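Local coordinates for copper-containing nitrite reductase (Hyphomicrobium denitrificans 1NES1, PDB 6TFO), which probably catalyses the reduction of nitrite to nitric oxide, using electrons from cytochrome c, as a copper-dependent homotrimer, at residues C[297-302]-C[354-359]; C[325-330]-C[424-429]; C[366-371]-C[417-422]; C[372-377]-C[392-397]. All coordinates share one frame; numbering follows the deposited sequence.

Contact 1 (C[297-302]-C[354-359])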
loop_
_atom_site.group_PDB
_atom_site.type_symbol
_atom_site.label_atom_id
_atom_site.label_comp_id
_atom_site.label_asym_id
_atom_site.label_seq_id
_atom_site.Cartn_x
_atom_site.Cartn_y
_atom_site.Cartn_z
ATOM N N VAL C 297 -21.060 0.849 -41.895
ATOM C CA VAL C 297 -20.009 0.754 -40.843
ATOM C C VAL C 297 -20.317 1.755 -39.717
ATOM O O VAL C 297 -20.583 2.939 -40.009
ATOM C CB VAL C 297 -18.602 0.952 -41.427
ATOM C CG1 VAL C 297 -17.549 0.941 -40.330
ATOM C CG2 VAL C 297 -18.280 -0.093 -42.488
ATOM N N MET C 298 -20.272 1.283 -38.465
ATOM C CA MET C 298 -20.424 2.136 -37.266
ATOM C C MET C 298 -19.326 1.804 -36.247
ATOM O O MET C 298 -18.979 0.615 -36.087
ATOM C CB MET C 298 -21.810 1.975 -36.639
ATOM C CG MET C 298 -22.908 2.567 -37.486
ATOM S SD MET C 298 -24.409 2.965 -36.552
ATOM C CE MET C 298 -24.058 4.628 -35.986
ATOM N N GLN C 299 -18.766 2.845 -35.619
ATOM C CA GLN C 299 -17.670 2.734 -34.626
ATOM C C GLN C 299 -18.269 2.966 -33.246
ATOM O O GLN C 299 -19.087 3.888 -33.080
ATOM C CB GLN C 299 -16.548 3.734 -34.927
ATOM C CG GLN C 299 -15.496 3.847 -33.844
ATOM C CD GLN C 299 -14.402 4.788 -34.266
ATOM O OE1 GLN C 299 -14.010 4.821 -35.436
ATOM N NE2 GLN C 299 -13.914 5.563 -33.307
ATOM N N GLY C 300 -17.835 2.168 -32.279
ATOM C CA GLY C 300 -18.188 2.398 -30.870
ATOM C C GLY C 300 -17.127 1.863 -29.943
ATOM O O GLY C 300 -16.153 1.228 -30.426
ATOM N N GLU C 301 -17.329 2.120 -28.655
ATOM C CA GLU C 301 -16.386 1.743 -27.577
ATOM C C GLU C 301 -17.091 0.798 -26.590
ATOM O O GLU C 301 -18.311 0.906 -26.385
ATOM C CB GLU C 301 -15.850 2.989 -26.854
ATOM C CG GLU C 301 -15.524 4.192 -27.740
ATOM C CD GLU C 301 -16.478 5.368 -27.628
ATOM O OE1 GLU C 301 -17.055 5.574 -26.529
ATOM O OE2 GLU C 301 -16.627 6.105 -28.624
ATOM N N ILE C 302 -16.323 -0.096 -25.979
ATOM C CA ILE C 302 -16.779 -0.965 -24.865
ATOM C C ILE C 302 -15.791 -0.774 -23.703
ATOM O O ILE C 302 -14.566 -0.697 -23.943
ATOM C CB ILE C 302 -16.956 -2.424 -25.357
ATOM C CG1 ILE C 302 -18.186 -2.541 -26.262
ATOM C CG2 ILE C 302 -17.020 -3.400 -24.192
ATOM C CD1 ILE C 302 -18.418 -3.915 -26.831
ATOM N N ILE C 354 -19.479 4.320 -48.461
ATOM C CA ILE C 354 -19.566 3.868 -47.040
ATOM C C ILE C 354 -20.444 4.858 -46.267
ATOM O O ILE C 354 -20.073 6.048 -46.183
ATOM C CB ILE C 354 -18.170 3.730 -46.412
ATOM C CG1 ILE C 354 -17.253 2.826 -47.245
ATOM C CG2 ILE C 354 -18.301 3.260 -44.973
ATOM C CD1 ILE C 354 -15.824 2.781 -46.781
ATOM N N PHE C 355 -21.592 4.387 -45.769
ATOM C CA PHE C 355 -22.349 5.038 -44.675
ATOM C C PHE C 355 -21.628 4.728 -43.358
ATOM O O PHE C 355 -21.648 3.560 -42.914
ATOM C CB PHE C 355 -23.789 4.537 -44.622
ATOM C CG PHE C 355 -24.572 4.778 -45.878
ATOM C CD1 PHE C 355 -25.063 6.033 -46.164
ATOM C CD2 PHE C 355 -24.814 3.749 -46.762
ATOM C CE1 PHE C 355 -25.784 6.257 -47.330
ATOM C CE2 PHE C 355 -25.539 3.975 -47.921
ATOM C CZ PHE C 355 -26.024 5.226 -48.204
ATOM N N PHE C 356 -20.978 5.739 -42.781
ATOM C CA PHE C 356 -20.131 5.619 -41.568
ATOM C C PHE C 356 -20.704 6.502 -40.464
ATOM O O PHE C 356 -20.776 7.725 -40.645
ATOM C CB PHE C 356 -18.680 6.021 -41.832
ATOM C CG PHE C 356 -17.816 5.933 -40.600
ATOM C CD1 PHE C 356 -17.429 4.708 -40.095
ATOM C CD2 PHE C 356 -17.423 7.076 -39.923
ATOM C CE1 PHE C 356 -16.647 4.633 -38.950
ATOM C CE2 PHE C 356 -16.646 7.000 -38.779
ATOM C CZ PHE C 356 -16.264 5.777 -38.289
ATOM N N GLY C 357 -21.053 5.881 -39.339
ATOM C CA GLY C 357 -21.558 6.596 -38.156
ATOM C C GLY C 357 -20.841 6.174 -36.891
ATOM O O GLY C 357 -20.351 5.045 -36.828
ATOM N N VAL C 358 -20.798 7.059 -35.910
ATOM C CA VAL C 358 -20.201 6.778 -34.579
ATOM C C VAL C 358 -21.343 6.722 -33.569
ATOM O O VAL C 358 -21.906 7.795 -33.242
ATOM C CB VAL C 358 -19.160 7.851 -34.216
ATOM C CG1 VAL C 358 -18.488 7.536 -32.899
ATOM C CG2 VAL C 358 -18.125 8.005 -35.315
ATOM N N GLY C 359 -21.687 5.510 -33.130
ATOM C CA GLY C 359 -22.532 5.267 -31.945
ATOM C C GLY C 359 -21.865 5.848 -30.714
ATOM O O GLY C 359 -22.541 6.577 -29.937
#
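Ile-354 sets CG2 against CG2 of Val-297, 4.2 Å away, where two parallel neighbouring strands of a cupredoxin beta-sandwich run side by side, their N-to-C directions 19° apart. Phe-355 joins in through its backbone: its O takes the N-H of Val-297 at 3.0 Å in an almost straight bond, while its ring leads away to Leu-279 and Leu-281 of strand 277-283. Phe-356 lies level with Val-297 and shares a face of the sheet with Val-297, Gln-299 and Val-358. Its CG stands anti to the backbone N (chi1 179°), and the ring meets its neighbours by the rim. CD1 touches Val-297 CG1 at 3.8 Å; CZ faces CB and OE1 of Gln-299, with OE1 in the ring plane. That amide is gripped at both ends, OE1 by Ser-365 OG and NE2 by Asp-418 OD2. An alanine in place of Phe-356 would probably open a gap beside Val-297 CG1 and Gln-299 CB and leave the ring of Phe-367, which stacks on it, without its mate. Gly-357 uses both backbone groups: N donates to Val-297 O at 3.1 Å, and O accepts from Gln-299 N at 3.0 Å. The missing side chain matters, for a CB here would collide with Met-298 CE. Val-358 then lays CG1 against Gln-299 O at 3.7 Å. At Gly-359 the thioether of Met-298 closes the contact: its chain bends at chi3 (88°), and CE lies 3.8 Å from Gly-359 N.

Contact 2 (C[325-330]-C[424-429])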
loop_
_atom_site.group_PDB
_atom_site.type_symbol
_atom_site.label_atom_id
_atom_site.label_comp_id
_atom_site.label_asym_id
_atom_site.label_seq_id
_atom_site.Cartn_x
_atom_site.Cartn_y
_atom_site.Cartn_z
ATOM N N LYS C 325 -12.706 5.972 -20.541
ATOM C CA LYS C 325 -11.460 5.163 -20.606
ATOM C C LYS C 325 -11.829 3.770 -21.093
ATOM O O LYS C 325 -11.814 2.818 -20.330
ATOM C CB LYS C 325 -10.763 5.066 -19.242
ATOM C CG LYS C 325 -10.612 6.342 -18.422
ATOM C CD LYS C 325 -9.179 6.775 -18.065
ATOM C CE LYS C 325 -8.640 7.836 -19.005
ATOM N NZ LYS C 325 -9.558 9.003 -19.125
ATOM N N PRO C 326 -12.195 3.601 -22.374
ATOM C CA PRO C 326 -12.628 2.303 -22.865
ATOM C C PRO C 326 -11.446 1.358 -23.102
ATOM O O PRO C 326 -10.305 1.804 -23.148
ATOM C CB PRO C 326 -13.275 2.661 -24.203
ATOM C CG PRO C 326 -12.449 3.830 -24.679
ATOM C CD PRO C 326 -12.191 4.630 -23.422
ATOM N N GLU C 327 -11.754 0.075 -23.252
ATOM C CA GLU C 327 -10.753 -0.987 -23.516
ATOM C C GLU C 327 -10.876 -1.430 -24.966
ATOM O O GLU C 327 -9.854 -1.789 -25.551
ATOM C CB GLU C 327 -10.971 -2.174 -22.577
ATOM C CG GLU C 327 -10.611 -1.893 -21.120
ATOM C CD GLU C 327 -9.171 -1.479 -20.901
ATOM O OE1 GLU C 327 -8.282 -1.877 -21.722
ATOM O OE2 GLU C 327 -8.962 -0.735 -19.928
ATOM N N TYR C 328 -12.098 -1.417 -25.498
ATOM C CA TYR C 328 -12.403 -1.862 -26.881
ATOM C C TYR C 328 -12.912 -0.677 -27.712
ATOM O O TYR C 328 -13.821 0.048 -27.261
ATOM C CB TYR C 328 -13.399 -3.020 -26.856
ATOM C CG TYR C 328 -12.865 -4.279 -26.215
ATOM C CD1 TYR C 328 -12.832 -4.426 -24.835
ATOM C CD2 TYR C 328 -12.413 -5.330 -26.995
ATOM C CE1 TYR C 328 -12.355 -5.582 -24.247
ATOM C CE2 TYR C 328 -11.928 -6.496 -26.426
ATOM C CZ TYR C 328 -11.891 -6.617 -25.047
ATOM O OH TYR C 328 -11.433 -7.767 -24.477
ATOM N N PHE C 329 -12.279 -0.474 -28.874
ATOM C CA PHE C 329 -12.736 0.397 -29.986
ATOM C C PHE C 329 -13.110 -0.523 -31.150
ATOM O O PHE C 329 -12.185 -1.220 -31.653
ATOM C CB PHE C 329 -11.618 1.356 -30.388
ATOM C CG PHE C 329 -11.484 2.566 -29.509
ATOM C CD1 PHE C 329 -12.292 3.671 -29.700
ATOM C CD2 PHE C 329 -10.565 2.593 -28.477
ATOM C CE1 PHE C 329 -12.163 4.791 -28.890
ATOM C CE2 PHE C 329 -10.448 3.708 -27.663
ATOM C CZ PHE C 329 -11.242 4.804 -27.878
ATOM N N LEU C 330 -14.381 -0.546 -31.553
ATOM C CA LEU C 330 -14.901 -1.584 -32.486
ATOM C C LEU C 330 -15.644 -0.993 -33.695
ATOM O O LEU C 330 -16.439 -0.024 -33.531
ATOM C CB LEU C 330 -15.832 -2.515 -31.705
ATOM C CG LEU C 330 -15.244 -3.110 -30.428
ATOM C CD1 LEU C 330 -16.353 -3.722 -29.594
ATOM C CD2 LEU C 330 -14.153 -4.120 -30.746
ATOM N N LEU C 424 -5.948 1.000 -32.969
ATOM C CA LEU C 424 -5.573 -0.288 -33.617
ATOM C C LEU C 424 -5.401 -1.340 -32.518
ATOM O O LEU C 424 -5.903 -2.459 -32.654
ATOM C CB LEU C 424 -4.248 -0.137 -34.372
ATOM C CG LEU C 424 -4.282 0.611 -35.698
ATOM C CD1 LEU C 424 -2.871 0.786 -36.261
ATOM C CD2 LEU C 424 -5.174 -0.102 -36.699
ATOM N N ASP C 425 -4.678 -0.974 -31.464
ATOM C CA ASP C 425 -4.278 -1.889 -30.361
ATOM C C ASP C 425 -5.463 -2.127 -29.416
ATOM O O ASP C 425 -5.244 -2.791 -28.422
ATOM C CB ASP C 425 -3.033 -1.336 -29.655
ATOM C CG ASP C 425 -1.864 -1.146 -30.606
ATOM O OD1 ASP C 425 -1.568 -2.120 -31.322
ATOM O OD2 ASP C 425 -1.284 -0.025 -30.648
ATOM N N HIS C 426 -6.675 -1.637 -29.725
ATOM C CA HIS C 426 -7.928 -1.895 -28.953
ATOM C C HIS C 426 -9.023 -2.528 -29.833
ATOM O O HIS C 426 -10.186 -2.504 -29.392
ATOM C CB HIS C 426 -8.439 -0.612 -28.280
ATOM C CG HIS C 426 -7.544 -0.071 -27.210
ATOM N ND1 HIS C 426 -7.712 -0.386 -25.872
ATOM C CD2 HIS C 426 -6.486 0.770 -27.262
ATOM C CE1 HIS C 426 -6.813 0.254 -25.152
ATOM N NE2 HIS C 426 -6.028 0.952 -25.986
ATOM N N GLY C 427 -8.678 -3.059 -31.016
ATOM C CA GLY C 427 -9.576 -3.847 -31.890
ATOM C C GLY C 427 -10.146 -3.080 -33.094
ATOM O O GLY C 427 -10.918 -3.701 -33.860
ATOM N N LEU C 428 -9.771 -1.812 -33.309
ATOM C CA LEU C 428 -10.405 -0.929 -34.323
ATOM C C LEU C 428 -9.628 -0.956 -35.635
ATOM O O LEU C 428 -8.719 -0.121 -35.834
ATOM C CB LEU C 428 -10.473 0.509 -33.809
ATOM C CG LEU C 428 -11.417 1.428 -34.587
ATOM C CD1 LEU C 428 -12.828 0.857 -34.629
ATOM C CD2 LEU C 428 -11.432 2.810 -33.967
ATOM N N VAL C 429 -10.020 -1.863 -36.518
ATOM C CA VAL C 429 -9.434 -2.007 -37.881
ATOM C C VAL C 429 -10.409 -2.854 -38.714
ATOM O O VAL C 429 -11.067 -3.746 -38.137
ATOM C CB VAL C 429 -8.021 -2.605 -37.798
ATOM C CG1 VAL C 429 -8.066 -4.032 -37.291
ATOM C CG2 VAL C 429 -7.281 -2.552 -39.116
#
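Two hydrogen bonds join His-426 to Glu-327 and Phe-329, where the chain enters strand 328-331. In one, the imidazole ND1 donates to Glu-327 O at 2.6 Å. The acceptor lies in the ring plane, yet the donor stands 43° out of the carbonyl plane. CG of His-426 stands anti to the carbonyl carbon (chi1 -66°), 3.3 Å from Glu-327 O. At the far side of the ring NE2 bonds to Ile-322 O of the second subunit; with carbonyl oxygens at both nitrogens a cationic ring may be favoured, although the Glu-327 carboxylate is itself paired with Lys-320. In the other, the backbone N of Phe-329 donates to His-426 O at 3.0 Å, an oxygen that also receives a CA-H...O contact from Tyr-328.

The apolar contacts lie beside these bonds. Phe-329 and His-426 extend side by side in the same direction, CB of the histidine meeting the phenylalanine ring edge at CD2, 3.9 Å away. Leu-428 packs CB on CB of Phe-329 at 3.7 Å and brings CD1 to 3.5 Å from Leu-330 C. Between His-426 and Leu-428, Gly-427 has a positive phi (102°), and a CB there would press on Leu-330 CD2.

Glu-327 and Tyr-328 both face Ile-302, forming a classic beta bulge on the cupredoxin strand that ends its sheet within this chain, joined here to the loop before strand 430-434.

Contact 3 (C[366-371]-C[417-422]); sequences SFHVIG and VDHALS. With CU (copper (II) ion), chain E.
The type 2 copper site between subunits, typical of trimeric copper nitrite reductases, is where His-419 and His-368 meet. His-419 NE2 binds the copper at 2.1 Å, and His-227 and His-262 of the second subunit complete the three-histidine set. The two rings of this chain form a T-shaped pair: the CD2 edge of His-419 comes over the face of His-368, 3.7 Å from its CD2, with planes 82° apart. His-368 is no ligand; its ND1 bonds to Gln-392 O, and its ring stacks on His-227 of the second subunit.

Behind the ligand, Asp-418 forms an Asx turn. Its CG is anti to the backbone N (chi1 -178°), and OD1 accepts from Ser-366 N at 2.9 Å and Ala-420 N at 3.2 Å, which arrive from opposite faces of the carboxylate. A water donates to the same OD1 at 2.7 Å and accepts from Ser-366 OG, while OD2 holds Arg-423 and Gln-299. An alanine in place of Asp-418 would probably leave both N-H groups and Gln-299 NE2 without their acceptor and Arg-423 without its counter-charge, loosening the turn into His-419. Next to it, His-419 N donates to Ser-366 O at 2.8 Å.

Val-417 N donates to His-368 O at 3.0 Å, and Val-417 CG1 packs on Ile-370 CD1 at 3.8 Å. Strand 365-370 runs antiparallel between strands 412-418 and 393-396 of one sheet.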
loop_
_atom_site.group_PDB
_atom_site.type_symbol
_atom_site.label_atom_id
_atom_site.label_comp_id
_atom_site.label_asym_id
_atom_site.label_seq_id
_atom_site.Cartn_x
_atom_site.Cartn_y
_atom_site.Cartn_z
ATOM N N SER C 366 -11.471 9.683 -36.415
ATOM C CA SER C 366 -10.728 10.293 -37.536
ATOM C C SER C 366 -10.745 9.284 -38.693
ATOM O O SER C 366 -9.711 8.625 -38.935
ATOM C CB SER C 366 -9.350 10.703 -37.081
ATOM O OG SER C 366 -9.462 11.633 -36.001
ATOM N N PHE C 367 -11.904 9.134 -39.355
ATOM C CA PHE C 367 -12.182 7.998 -40.272
ATOM C C PHE C 367 -11.355 8.178 -41.534
ATOM O O PHE C 367 -11.318 9.297 -42.088
ATOM C CB PHE C 367 -13.664 7.867 -40.606
ATOM C CG PHE C 367 -13.972 6.644 -41.430
ATOM C CD1 PHE C 367 -13.803 5.379 -40.907
ATOM C CD2 PHE C 367 -14.410 6.756 -42.737
ATOM C CE1 PHE C 367 -14.098 4.256 -41.660
ATOM C CE2 PHE C 367 -14.706 5.633 -43.491
ATOM C CZ PHE C 367 -14.546 4.384 -42.955
ATOM N N HIS C 368 -10.704 7.101 -41.954
ATOM C CA HIS C 368 -9.687 7.089 -43.032
ATOM C C HIS C 368 -9.600 5.681 -43.599
ATOM O O HIS C 368 -9.796 4.722 -42.844
ATOM C CB HIS C 368 -8.337 7.552 -42.496
ATOM C CG HIS C 368 -7.212 7.368 -43.456
ATOM N ND1 HIS C 368 -6.886 8.315 -44.416
ATOM C CD2 HIS C 368 -6.307 6.375 -43.581
ATOM C CE1 HIS C 368 -5.834 7.902 -45.094
ATOM N NE2 HIS C 368 -5.459 6.724 -44.597
ATOM N N VAL C 369 -9.359 5.568 -44.893
ATOM C CA VAL C 369 -9.166 4.252 -45.557
ATOM C C VAL C 369 -7.755 4.271 -46.106
ATOM O O VAL C 369 -7.512 5.077 -47.009
ATOM C CB VAL C 369 -10.198 3.998 -46.663
ATOM C CG1 VAL C 369 -9.842 2.761 -47.466
ATOM C CG2 VAL C 369 -11.603 3.903 -46.088
ATOM N N ILE C 370 -6.878 3.460 -45.527
ATOM C CA ILE C 370 -5.442 3.418 -45.910
ATOM C C ILE C 370 -5.385 2.955 -47.368
ATOM O O ILE C 370 -6.040 1.925 -47.677
ATOM C CB ILE C 370 -4.629 2.529 -44.940
ATOM C CG1 ILE C 370 -4.849 2.932 -43.476
ATOM C CG2 ILE C 370 -3.156 2.570 -45.298
ATOM C CD1 ILE C 370 -4.033 2.134 -42.478
ATOM N N GLY C 371 -4.718 3.731 -48.233
ATOM C CA GLY C 371 -4.525 3.400 -49.667
ATOM C C GLY C 371 -5.564 4.022 -50.590
ATOM O O GLY C 371 -5.436 3.857 -51.818
ATOM N N VAL C 417 -9.721 2.642 -40.689
ATOM C CA VAL C 417 -9.140 2.968 -39.353
ATOM C C VAL C 417 -9.791 4.236 -38.803
ATOM O O VAL C 417 -10.276 5.074 -39.603
ATOM C CB VAL C 417 -7.610 3.151 -39.407
ATOM C CG1 VAL C 417 -6.915 1.919 -39.975
ATOM C CG2 VAL C 417 -7.198 4.408 -40.168
ATOM N N ASP C 418 -9.770 4.373 -37.476
ATOM C CA ASP C 418 -9.792 5.684 -36.777
ATOM C C ASP C 418 -8.323 6.099 -36.696
ATOM O O ASP C 418 -7.539 5.294 -36.232
ATOM C CB ASP C 418 -10.497 5.533 -35.439
ATOM C CG ASP C 418 -10.641 6.800 -34.634
ATOM O OD1 ASP C 418 -9.879 7.770 -34.915
ATOM O OD2 ASP C 418 -11.523 6.803 -33.726
ATOM N N HIS C 419 -7.935 7.242 -37.248
ATOM C CA HIS C 419 -6.501 7.599 -37.432
ATOM C C HIS C 419 -5.913 8.089 -36.101
ATOM O O HIS C 419 -4.752 8.557 -36.110
ATOM C CB HIS C 419 -6.313 8.616 -38.579
ATOM C CG HIS C 419 -5.051 8.402 -39.345
ATOM N ND1 HIS C 419 -3.815 8.702 -38.824
ATOM C CD2 HIS C 419 -4.831 7.891 -40.577
ATOM C CE1 HIS C 419 -2.889 8.390 -39.709
ATOM N NE2 HIS C 419 -3.481 7.888 -40.793
ATOM N N ALA C 420 -6.689 8.047 -35.014
ATOM C CA ALA C 420 -6.138 8.009 -33.638
ATOM C C ALA C 420 -5.654 6.570 -33.419
ATOM O O ALA C 420 -6.418 5.752 -32.893
ATOM C CB ALA C 420 -7.160 8.449 -32.610
ATOM N N LEU C 421 -4.443 6.272 -33.882
ATOM C CA LEU C 421 -4.072 4.906 -34.331
ATOM C C LEU C 421 -3.714 3.993 -33.153
ATOM O O LEU C 421 -3.590 2.762 -33.403
ATOM C CB LEU C 421 -2.925 4.992 -35.338
ATOM C CG LEU C 421 -3.340 5.375 -36.758
ATOM C CD1 LEU C 421 -2.102 5.528 -37.625
ATOM C CD2 LEU C 421 -4.292 4.342 -37.351
ATOM N N SER C 422 -3.587 4.524 -31.932
ATOM C CA SER C 422 -3.490 3.669 -30.723
ATOM C C SER C 422 -4.728 2.757 -30.676
ATOM O O SER C 422 -4.638 1.659 -30.087
ATOM C CB SER C 422 -3.318 4.466 -29.456
ATOM O OG SER C 422 -2.000 4.974 -29.363
HETATM CU CU CU E . -2.538 6.897 -42.409
HETATM O O HOH W 1 -9.845 10.137 -33.593
#

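Contact 4 (C[372-377]-C[392-397])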
loop_
_atom_site.group_PDB
_atom_site.type_symbol
_atom_site.label_atom_id
_atom_site.label_comp_id
_atom_site.label_asym_id
_atom_site.label_seq_id
_atom_site.Cartn_x
_atom_site.Cartn_y
_atom_site.Cartn_z
ATOM N N GLU C 372 -6.545 4.735 -50.036
ATOM C CA GLU C 372 -7.592 5.455 -50.809
ATOM C C GLU C 372 -7.726 6.899 -50.310
ATOM O O GLU C 372 -7.180 7.243 -49.225
ATOM C CB GLU C 372 -8.939 4.734 -50.728
ATOM C CG GLU C 372 -9.200 3.792 -51.902
ATOM C CD GLU C 372 -9.344 4.453 -53.261
ATOM O OE1 GLU C 372 -9.212 3.729 -54.282
ATOM O OE2 GLU C 372 -9.603 5.685 -53.296
ATOM N N ILE C 373 -8.377 7.721 -51.143
ATOM C CA ILE C 373 -8.736 9.139 -50.885
ATOM C C ILE C 373 -10.232 9.245 -51.124
ATOM O O ILE C 373 -10.726 8.571 -52.035
ATOM C CB ILE C 373 -7.939 10.096 -51.780
ATOM C CG1 ILE C 373 -6.460 9.689 -51.814
ATOM C CG2 ILE C 373 -8.152 11.539 -51.327
ATOM C CD1 ILE C 373 -5.551 10.565 -52.649
ATOM N N PHE C 374 -10.924 10.004 -50.292
ATOM C CA PHE C 374 -12.386 10.163 -50.424
ATOM C C PHE C 374 -12.657 11.129 -51.579
ATOM O O PHE C 374 -12.218 12.286 -51.487
ATOM C CB PHE C 374 -12.986 10.601 -49.083
ATOM C CG PHE C 374 -12.761 9.624 -47.960
ATOM C CD1 PHE C 374 -12.899 8.267 -48.174
ATOM C CD2 PHE C 374 -12.421 10.064 -46.696
ATOM C CE1 PHE C 374 -12.696 7.363 -47.147
ATOM C CE2 PHE C 374 -12.216 9.162 -45.670
ATOM C CZ PHE C 374 -12.332 7.811 -45.901
ATOM N N ASP C 375 -13.286 10.650 -52.660
ATOM C CA ASP C 375 -13.678 11.518 -53.797
ATOM C C ASP C 375 -14.665 12.543 -53.242
ATOM O O ASP C 375 -14.422 13.722 -53.451
ATOM C CB ASP C 375 -14.238 10.710 -54.962
ATOM C CG ASP C 375 -13.174 9.937 -55.725
ATOM O OD1 ASP C 375 -12.024 10.359 -55.703
ATOM O OD2 ASP C 375 -13.501 8.902 -56.321
ATOM N N HIS C 376 -15.673 12.081 -52.490
ATOM C CA HIS C 376 -16.737 12.912 -51.859
ATOM C C HIS C 376 -16.856 12.570 -50.374
ATOM O O HIS C 376 -16.811 11.390 -50.032
ATOM C CB HIS C 376 -18.076 12.730 -52.585
ATOM C CG HIS C 376 -17.980 13.056 -54.034
ATOM N ND1 HIS C 376 -17.774 12.085 -55.002
ATOM C CD2 HIS C 376 -17.981 14.245 -54.673
ATOM C CE1 HIS C 376 -17.677 12.665 -56.175
ATOM N NE2 HIS C 376 -17.806 13.988 -55.995
ATOM N N VAL C 377 -17.003 13.602 -49.542
ATOM C CA VAL C 377 -17.282 13.509 -48.084
ATOM C C VAL C 377 -18.481 14.396 -47.788
ATOM O O VAL C 377 -18.391 15.615 -47.984
ATOM C CB VAL C 377 -16.064 13.942 -47.242
ATOM C CG1 VAL C 377 -16.416 14.005 -45.755
ATOM C CG2 VAL C 377 -14.848 13.054 -47.497
ATOM N N GLN C 392 -8.558 13.160 -47.323
ATOM C CA GLN C 392 -7.821 11.980 -46.763
ATOM C C GLN C 392 -8.557 11.388 -45.559
ATOM O O GLN C 392 -8.663 10.141 -45.504
ATOM C CB GLN C 392 -6.403 12.327 -46.318
ATOM C CG GLN C 392 -6.351 13.399 -45.242
ATOM C CD GLN C 392 -4.965 13.989 -45.227
ATOM O OE1 GLN C 392 -3.964 13.252 -45.158
ATOM N NE2 GLN C 392 -4.904 15.314 -45.324
ATOM N N THR C 393 -9.053 12.241 -44.645
ATOM C CA THR C 393 -9.541 11.832 -43.300
ATOM C C THR C 393 -10.641 12.782 -42.816
ATOM O O THR C 393 -10.449 14.010 -42.912
ATOM C CB THR C 393 -8.353 11.800 -42.327
ATOM O OG1 THR C 393 -7.330 10.901 -42.789
ATOM C CG2 THR C 393 -8.783 11.413 -40.929
ATOM N N VAL C 394 -11.732 12.254 -42.264
ATOM C CA VAL C 394 -12.858 13.105 -41.762
ATOM C C VAL C 394 -13.187 12.780 -40.294
ATOM O O VAL C 394 -13.451 11.607 -39.990
ATOM C CB VAL C 394 -14.100 12.962 -42.665
ATOM C CG1 VAL C 394 -14.406 11.497 -42.978
ATOM C CG2 VAL C 394 -15.319 13.692 -42.083
ATOM N N SER C 395 -13.213 13.802 -39.432
ATOM C CA SER C 395 -13.739 13.755 -38.039
ATOM C C SER C 395 -15.242 13.476 -38.066
ATOM O O SER C 395 -15.961 14.269 -38.676
ATOM C CB SER C 395 -13.492 15.046 -37.296
ATOM O OG SER C 395 -12.111 15.303 -37.188
ATOM N N VAL C 396 -15.696 12.409 -37.413
ATOM C CA VAL C 396 -17.135 12.082 -37.215
ATOM C C VAL C 396 -17.367 12.021 -35.710
ATOM O O VAL C 396 -16.780 11.188 -35.010
ATOM C CB VAL C 396 -17.505 10.755 -37.896
ATOM C CG1 VAL C 396 -18.999 10.475 -37.808
ATOM C CG2 VAL C 396 -17.019 10.701 -39.329
ATOM N N PRO C 397 -18.230 12.894 -35.150
ATOM C CA PRO C 397 -18.469 12.890 -33.713
ATOM C C PRO C 397 -19.365 11.731 -33.313
ATOM O O PRO C 397 -20.042 11.149 -34.149
ATOM C CB PRO C 397 -19.172 14.226 -33.463
ATOM C CG PRO C 397 -19.919 14.489 -34.763
ATOM C CD PRO C 397 -19.060 13.881 -35.857
#
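Val-394 lies between Phe-374 and Val-377, one methyl for each. Its CG2 meets Val-377 CG1 at 3.8 Å, the two valines passing alongside each other and pointing opposite ways. Its CG1 sits in the crowded position between backbone N and carbonyl carbon (chi1 47°) and meets CE2 of Phe-374 at 4.2 Å, the two side chains crossing at about a right angle. The same CE2 is 3.7 Å from Gln-392 O, and Ile-373 CG2 lies 4.3 Å from Gln-392 N. The two segments meet by van der Waals contact.

One step out, further contacts position several of these residues. Glu-372 OE2 accepts the N-H of Ile-373 at 3.2 Å, and Phe-374 also packs on Val-369 and Val-404. The amide OE1 of Gln-392 reaches the second subunit, bonding to Val-260 N and to ND1 of the copper ligand His-227; this is consistent with a second-shell residue that sets the turn of the ligand ring. Thr-393 OG1 bonds to Gly-399 O of the second subunit, and the side chain of Thr-393 lies about 4 Å, nearest atoms, from that of His-419.

Farther still, the chain turns a corner at Asp-375, where Asp-375 and His-376 both face Asp-405 in a classic beta bulge; His-376 ND1 bonds to Asp-405 OD1. Strands 374-377 and 393-396 belong to different sheets, so the valine and phenylalanine contacts are the face-to-face core packing of a cupredoxin beta-sandwich.

The four contacts lie in one cupredoxin sandwich and its share of an intersubunit copper site. Contact 3 carries the copper ligand; contact 4, its centre about 10 Å away, touches it where Phe-367 N pairs with Val-394 O at 3.0 Å. The side chain of Thr-393 in contact 4 comes about 6 Å from the copper, that of Leu-428 in contact 2 about 13 Å. Contact 1 joins contact 3 across the core, Phe-356 CE1 lying 3.5 Å from Phe-367 CD1. Contact 2 extends the sheet of contact 1, Leu-330 N lying 2.7 Å from Gly-300 O. Contacts 2 and 4 do not touch, yet both, with contact 3, face the second subunit.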